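Local atomic coordinates of 4-hydroxybutyrate CoA-transferase (Porphyromonas gingivalis, PDB entry 3EH7), a protein that probably transfers coenzyme A between acyl-CoA thioesters and short carboxylic acids such as acetate or 4-hydroxybutyrate. Residues V198-A201 / I202-C206; V249-V252 / R253-V256; E291-P294 / V295-N299. One frame throughout, in Å; residues are numbered along the deposited sequence.

The three contacts follow one another along the chain, and each is local. Contact 1 lies within helix 197-208. Contact 2 is the end of helix 246-253 and the turn that leaves it. Contact 3 is the passage from strand 290-292 into helix 295-298. Their centres lie about 20 Å (1 to 2), 22 Å (2 to 3) and 29 Å (1 to 3) apart, and none touches another. Strand 290-292 is part of the large mixed sheet, helix 197-208 packs on its strands 355-359 and 391-394, and helix 246-253 lies between its strands 238-240 and 269-271 along the chain. Together they are local joints of the alpha/beta part around that sheet.

Contact 1: residues V198-A201 / I202-C206; sequences VEEA and IGRNC
Gly203 N bonds to Glu199 O at 2.9 Å, the shortest backbone bond between 198-201 and 202-206. It belongs to a regular i to i+4 alpha-helical pattern. Ile202 N reaches Val198 O at 3.0 Å, and Arg204 N and Asn205 N bond to the carbonyls of Glu200 and Ala201.

In one of the two modelled conformers of Arg204, a salt bridge joins Glu200 OE2 and Arg204 NH1 at 2.8 Å. The two residues are one helical turn apart, and their side chains run side by side in the same direction. Glu200 has CG anti to its own N (chi1 -167°), and the extended chain holds the carboxylate out from the helix. The Arg204 chain, bent at chi3 (-71°), folds back along the helix to meet it. OE2 approaches the guanidinium obliquely, and the two flat groups are inclined at 46°. NH1 alone makes the close approach, with Glu200 OE1 farther from Arg204 NH1 at 4.1 Å, so the bridge in this conformer is single-pronged.

Val198 and Ile202 form an apolar pair one turn apart. Val198 CG1 lies alongside Ile202 CD1 at 3.8 Å. Ile202 CG1 also rests 3.4 Å from Val198 O. Ile202 then continues inward onto Ile223 of helix 222-229, Val393 of strand 391-394 and Ala359 of strand 355-359.

The helix is therefore amphipathic. One face is apolar and packs on the sheet and the neighbouring helix. Another side carries the i to i+4 ion pair, near Phe230 and partly open to solvent. Where Arg204 adopts this conformer, the opposite charges would offset each other, which is consistent with a modest stabilisation of the helix.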
loop_
_atom_site.group_PDB
_atom_site.type_symbol
_atom_site.label_atom_id
_atom_site.label_comp_id
_atom_site.label_asym_id
_atom_site.label_seq_id
_atom_site.Cartn_x
_atom_site.Cartn_y
_atom_site.Cartn_z
ATOM N N VAL A 198 22.186 6.199 -21.829
ATOM C CA VAL A 198 20.873 5.764 -21.370
ATOM C C VAL A 198 20.613 6.379 -19.992
ATOM O O VAL A 198 19.595 7.029 -19.789
ATOM C CB VAL A 198 20.726 4.210 -21.337
ATOM C CG1 VAL A 198 19.587 3.786 -20.423
ATOM C CG2 VAL A 198 20.495 3.651 -22.748
ATOM N N GLU A 199 21.562 6.222 -19.069
ATOM C CA GLU A 199 21.399 6.743 -17.710
ATOM C C GLU A 199 21.323 8.262 -17.692
ATOM O O GLU A 199 20.582 8.865 -16.913
ATOM C CB GLU A 199 22.535 6.280 -16.806
ATOM C CG GLU A 199 22.491 4.806 -16.487
ATOM C CD GLU A 199 23.109 3.939 -17.577
ATOM O OE1 GLU A 199 23.812 4.459 -18.472
ATOM O OE2 GLU A 199 22.886 2.721 -17.541
ATOM N N GLU A 200 22.090 8.882 -18.553
ATOM C CA GLU A 200 22.057 10.319 -18.656
ATOM C C GLU A 200 20.679 10.822 -19.097
ATOM O O GLU A 200 20.159 11.784 -18.533
ATOM C CB GLU A 200 23.126 10.797 -19.640
ATOM C CG GLU A 200 23.366 12.284 -19.567
ATOM C CD GLU A 200 24.227 12.810 -20.711
ATOM O OE1 GLU A 200 24.585 12.021 -21.616
ATOM O OE2 GLU A 200 24.524 14.022 -20.712
ATOM N N ALA A 201 20.122 10.174 -20.119
ATOM C CA ALA A 201 18.786 10.495 -20.617
ATOM C C ALA A 201 17.731 10.331 -19.512
ATOM O O ALA A 201 16.870 11.195 -19.341
ATOM C CB ALA A 201 18.427 9.612 -21.847
ATOM N N ILE A 202 17.820 9.235 -18.754
ATOM C CA ILE A 202 16.889 8.994 -17.621
ATOM C C ILE A 202 17.038 10.113 -16.572
ATOM O O ILE A 202 16.048 10.706 -16.132
ATOM C CB ILE A 202 17.088 7.588 -16.965
ATOM C CG1 ILE A 202 16.790 6.469 -17.984
ATOM C CG2 ILE A 202 16.183 7.424 -15.702
ATOM C CD1 ILE A 202 17.407 5.120 -17.652
ATOM N N GLY A 203 18.285 10.429 -16.219
ATOM C CA GLY A 203 18.576 11.437 -15.221
ATOM C C GLY A 203 17.997 12.791 -15.574
ATOM O O GLY A 203 17.495 13.504 -14.730
ATOM N N ARG A 204 18.107 13.131 -16.844
ATOM C CA ARG A 204 17.629 14.399 -17.353
ATOM C C ARG A 204 16.102 14.474 -17.265
ATOM O O ARG A 204 15.538 15.518 -16.915
ATOM C CB ARG A 204 18.095 14.566 -18.797
ATOM C CG ARG A 204 18.450 15.971 -19.179
ATOM C CD ARG A 204 18.709 16.053 -20.668
ATOM N NE ARG A 204 19.951 15.393 -21.048
ATOM C CZ ARG A 204 21.127 16.007 -21.110
ATOM N NH1 ARG A 204 22.208 15.330 -21.474
ATOM N NH2 ARG A 204 21.224 17.296 -20.806
ATOM N N ASN A 205 15.430 13.368 -17.569
ATOM C CA ASN A 205 13.982 13.279 -17.411
ATOM C C ASN A 205 13.568 13.373 -15.946
ATOM O O ASN A 205 12.605 14.045 -15.624
ATOM C CB ASN A 205 13.460 11.975 -18.018
ATOM C CG ASN A 205 13.426 11.999 -19.536
ATOM O OD1 ASN A 205 13.336 13.051 -20.155
ATOM N ND2 ASN A 205 13.496 10.828 -20.138
ATOM N N CYS A 206 14.311 12.719 -15.056
ATOM C CA CYS A 206 14.016 12.820 -13.639
ATOM C C CYS A 206 14.108 14.255 -13.175
ATOM O O CYS A 206 13.203 14.724 -12.499
ATOM C CB CYS A 206 14.947 11.945 -12.805
ATOM S SG CYS A 206 14.532 10.221 -12.998
#

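Contact 2: residues V249-V252 / R253-V256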
loop_
_atom_site.group_PDB
_atom_site.type_symbol
_atom_site.label_atom_id
_atom_site.label_comp_id
_atom_site.label_asym_id
_atom_site.label_seq_id
_atom_site.Cartn_x
_atom_site.Cartn_y
_atom_site.Cartn_z
ATOM N N VAL A 249 25.839 14.343 -1.270
ATOM C CA VAL A 249 26.799 15.184 -0.541
ATOM C C VAL A 249 27.419 16.238 -1.453
ATOM O O VAL A 249 27.703 17.362 -1.021
ATOM C CB VAL A 249 27.916 14.351 0.104
ATOM C CG1 VAL A 249 29.022 15.269 0.660
ATOM C CG2 VAL A 249 27.374 13.425 1.191
ATOM N N GLU A 250 27.639 15.876 -2.714
ATOM C CA GLU A 250 28.205 16.822 -3.700
ATOM C C GLU A 250 27.252 17.990 -3.898
ATOM O O GLU A 250 27.680 19.133 -3.984
ATOM C CB GLU A 250 28.492 16.133 -5.044
ATOM C CG GLU A 250 28.998 17.096 -6.118
ATOM C CD GLU A 250 29.116 16.458 -7.508
ATOM O OE1 GLU A 250 28.651 15.303 -7.721
ATOM O OE2 GLU A 250 29.667 17.136 -8.393
ATOM N N LEU A 251 25.949 17.714 -3.941
ATOM C CA LEU A 251 24.983 18.803 -4.069
ATOM C C LEU A 251 24.802 19.585 -2.777
ATOM O O LEU A 251 24.367 20.733 -2.815
ATOM C CB LEU A 251 23.640 18.305 -4.596
ATOM C CG LEU A 251 23.530 18.060 -6.098
ATOM C CD1 LEU A 251 22.239 17.335 -6.394
ATOM C CD2 LEU A 251 23.578 19.342 -6.871
ATOM N N VAL A 252 25.123 18.998 -1.628
ATOM C CA VAL A 252 25.121 19.783 -0.405
ATOM C C VAL A 252 26.290 20.755 -0.464
ATOM O O VAL A 252 26.118 21.953 -0.271
ATOM C CB VAL A 252 25.251 18.936 0.862
ATOM C CG1 VAL A 252 25.503 19.863 2.082
ATOM C CG2 VAL A 252 23.993 18.051 1.062
ATOM N N ARG A 253 27.474 20.234 -0.776
ATOM C CA ARG A 253 28.679 21.054 -0.785
ATOM C C ARG A 253 28.548 22.179 -1.790
ATOM O O ARG A 253 29.066 23.258 -1.574
ATOM C CB ARG A 253 29.911 20.199 -1.072
ATOM C CG ARG A 253 30.290 19.335 0.102
ATOM C CD ARG A 253 31.407 18.389 -0.250
ATOM N NE ARG A 253 31.996 17.762 0.932
ATOM C CZ ARG A 253 32.591 16.565 0.943
ATOM N NH1 ARG A 253 33.110 16.091 2.065
ATOM N NH2 ARG A 253 32.679 15.827 -0.163
ATOM N N SER A 254 27.810 21.953 -2.870
ATOM C CA SER A 254 27.625 23.006 -3.856
ATOM C C SER A 254 26.444 23.949 -3.600
ATOM O O SER A 254 26.168 24.821 -4.429
ATOM C CB SER A 254 27.458 22.384 -5.233
ATOM O OG SER A 254 26.345 21.536 -5.229
ATOM N N GLY A 255 25.727 23.777 -2.495
ATOM C CA GLY A 255 24.658 24.712 -2.142
ATOM C C GLY A 255 23.276 24.452 -2.722
ATOM O O GLY A 255 22.371 25.230 -2.499
ATOM N N VAL A 256 23.088 23.372 -3.466
ATOM C CA VAL A 256 21.762 23.075 -4.017
ATOM C C VAL A 256 20.841 22.448 -2.941
ATOM O O VAL A 256 19.691 22.844 -2.796
ATOM C CB VAL A 256 21.860 22.210 -5.296
ATOM C CG1 VAL A 256 20.475 21.734 -5.765
ATOM C CG2 VAL A 256 22.569 23.008 -6.404
#
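The flat group here is the guanidinium of Arg253, and Val249 CG1 lies over one face of it, 3.6 Å above the plane and offset toward the rim. The nearest guanidinium atoms to this methyl are CZ and NH2, both at 3.8 Å from Val249 CG1. The Arg253 chain is extended from CG to NE, which takes it back alongside Val249. At the polar end, NH2 forms a salt bridge with Asp279.

Glu250 O is held twice by Ser254, through N and through OG, each at 3.0 Å. Chi1 of Ser254 (60°) puts OG between its own N and carbonyl carbon, turned back to the helix.

Gly255 then ends the helix with positive phi (87°), a value that suits glycine. This is a Schellman motif. Its two bonds are Val256 N to Leu251 O, which is weak, and Gly255 N to Val252 O at 2.9 Å. Leu251 CD2 meets Val256 CB at 3.7 Å, an apolar contact across the turn.

Val249, Val252 and Arg253 all pack on Phe283 of helix 278-284, while Val256 lies against Lys234 and Leu237, just before strand 238-240.

Contact 3: residues E291-P294 / V295-N299; sequences ELYP and VDYVN
This is a strand-to-helix junction, where strand 290-292 of the large mixed sheet gives way to helix 295-298, and two tyrosines pack across the turn. Tyr293 and Tyr297 run side by side in the same direction. Tyr297 CE2 sits over the centre of one face of the Tyr293 ring, 4.0 Å above its plane. The ring planes meet at 42° and the centroids are 4.9 Å apart, an oblique pairing. Tyr297 has CG anti to its own N (chi1 179°), which brings the ring back toward Tyr293, at the end of the strand. There CD2 of Tyr297 touches Tyr293 CB at 3.7 Å. Val298 CG2 closes in on the same Tyr293 CB at 3.6 Å.

Pro294 is the N-cap residue of the helix. Its carbonyl oxygen accepts two backbone bonds, from Val298 N at 3.1 Å and from Tyr297 N at 2.9 Å. Asp296 OD1 lies 3.4 Å from Pro294 CB, while its OD2 forms a salt bridge with Arg114.

The hydroxyls of both tyrosines are anchored. Tyr293 OH donates to Glu291 OE1 at 2.7 Å, from above the carboxylate plane, and Glu291 OE2 bridges to Lys268. Tyr297 OH is hydrogen-bonded to His265, whose ring also meets Tyr293.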
loop_
_atom_site.group_PDB
_atom_site.type_symbol
_atom_site.label_atom_id
_atom_site.label_comp_id
_atom_site.label_asym_id
_atom_site.label_seq_id
_atom_site.Cartn_x
_atom_site.Cartn_y
_atom_site.Cartn_z
ATOM N N GLU A 291 21.144 13.402 10.083
ATOM C CA GLU A 291 20.472 12.706 11.144
ATOM C C GLU A 291 19.911 11.385 10.637
ATOM O O GLU A 291 19.134 11.354 9.671
ATOM C CB GLU A 291 19.365 13.593 11.758
ATOM C CG GLU A 291 19.933 14.741 12.552
ATOM C CD GLU A 291 18.879 15.653 13.179
ATOM O OE1 GLU A 291 17.669 15.496 12.896
ATOM O OE2 GLU A 291 19.290 16.578 13.908
ATOM N N LEU A 292 20.352 10.289 11.261
ATOM C CA LEU A 292 19.751 8.995 10.999
ATOM C C LEU A 292 18.747 8.661 12.079
ATOM O O LEU A 292 18.955 8.982 13.260
ATOM C CB LEU A 292 20.769 7.873 10.899
ATOM C CG LEU A 292 21.789 7.919 9.758
ATOM C CD1 LEU A 292 22.340 6.525 9.405
ATOM C CD2 LEU A 292 21.258 8.677 8.518
ATOM N N TYR A 293 17.652 8.023 11.646
ATOM C CA TYR A 293 16.625 7.476 12.539
ATOM C C TYR A 293 16.320 6.050 12.100
ATOM O O TYR A 293 16.584 5.664 10.954
ATOM C CB TYR A 293 15.344 8.294 12.474
ATOM C CG TYR A 293 15.490 9.749 12.816
ATOM C CD1 TYR A 293 15.934 10.666 11.871
ATOM C CD2 TYR A 293 15.169 10.215 14.099
ATOM C CE1 TYR A 293 16.063 12.007 12.190
ATOM C CE2 TYR A 293 15.305 11.528 14.437
ATOM C CZ TYR A 293 15.733 12.438 13.488
ATOM O OH TYR A 293 15.877 13.776 13.857
ATOM N N PRO A 294 15.744 5.255 13.005
ATOM C CA PRO A 294 15.368 3.911 12.624
ATOM C C PRO A 294 14.292 3.882 11.539
ATOM O O PRO A 294 13.509 4.847 11.336
ATOM C CB PRO A 294 14.898 3.268 13.941
ATOM C CG PRO A 294 14.747 4.364 14.905
ATOM C CD PRO A 294 15.562 5.513 14.442
ATOM N N VAL A 295 14.271 2.771 10.825
ATOM C CA VAL A 295 13.487 2.697 9.608
ATOM C C VAL A 295 11.966 2.870 9.847
ATOM O O VAL A 295 11.251 3.354 8.954
ATOM C CB VAL A 295 13.820 1.418 8.797
ATOM C CG1 VAL A 295 13.344 0.118 9.559
ATOM C CG2 VAL A 295 13.228 1.532 7.363
ATOM N N ASP A 296 11.480 2.501 11.048
ATOM C CA ASP A 296 10.070 2.655 11.362
ATOM C C ASP A 296 9.675 4.113 11.513
ATOM O O ASP A 296 8.490 4.422 11.524
ATOM C CB ASP A 296 9.646 1.840 12.595
ATOM C CG ASP A 296 10.428 2.187 13.846
ATOM O OD1 ASP A 296 11.647 2.436 13.776
ATOM O OD2 ASP A 296 9.828 2.136 14.915
ATOM N N TYR A 297 10.652 5.012 11.637
ATOM C CA TYR A 297 10.383 6.423 11.571
ATOM C C TYR A 297 10.546 6.928 10.149
ATOM O O TYR A 297 9.575 7.420 9.535
ATOM C CB TYR A 297 11.274 7.197 12.567
ATOM C CG TYR A 297 11.053 8.689 12.533
ATOM C CD1 TYR A 297 9.964 9.265 13.169
ATOM C CD2 TYR A 297 11.925 9.523 11.840
ATOM C CE1 TYR A 297 9.748 10.635 13.133
ATOM C CE2 TYR A 297 11.734 10.878 11.809
ATOM C CZ TYR A 297 10.652 11.433 12.457
ATOM O OH TYR A 297 10.472 12.768 12.389
ATOM N N VAL A 298 11.737 6.745 9.574
ATOM C CA VAL A 298 12.063 7.361 8.266
ATOM C C VAL A 298 11.177 6.889 7.118
ATOM O O VAL A 298 10.757 7.712 6.273
ATOM C CB VAL A 298 13.547 7.211 7.881
ATOM C CG1 VAL A 298 13.873 7.919 6.517
ATOM C CG2 VAL A 298 14.447 7.736 9.013
ATOM N N ASN A 299 10.889 5.587 7.074
ATOM C CA ASN A 299 10.199 4.985 5.940
ATOM C C ASN A 299 8.689 4.868 6.173
ATOM O O ASN A 299 7.977 4.300 5.360
ATOM C CB ASN A 299 10.765 3.580 5.636
ATOM C CG ASN A 299 11.959 3.582 4.696
ATOM O OD1 ASN A 299 12.896 4.372 4.853
ATOM N ND2 ASN A 299 11.979 2.613 3.780
#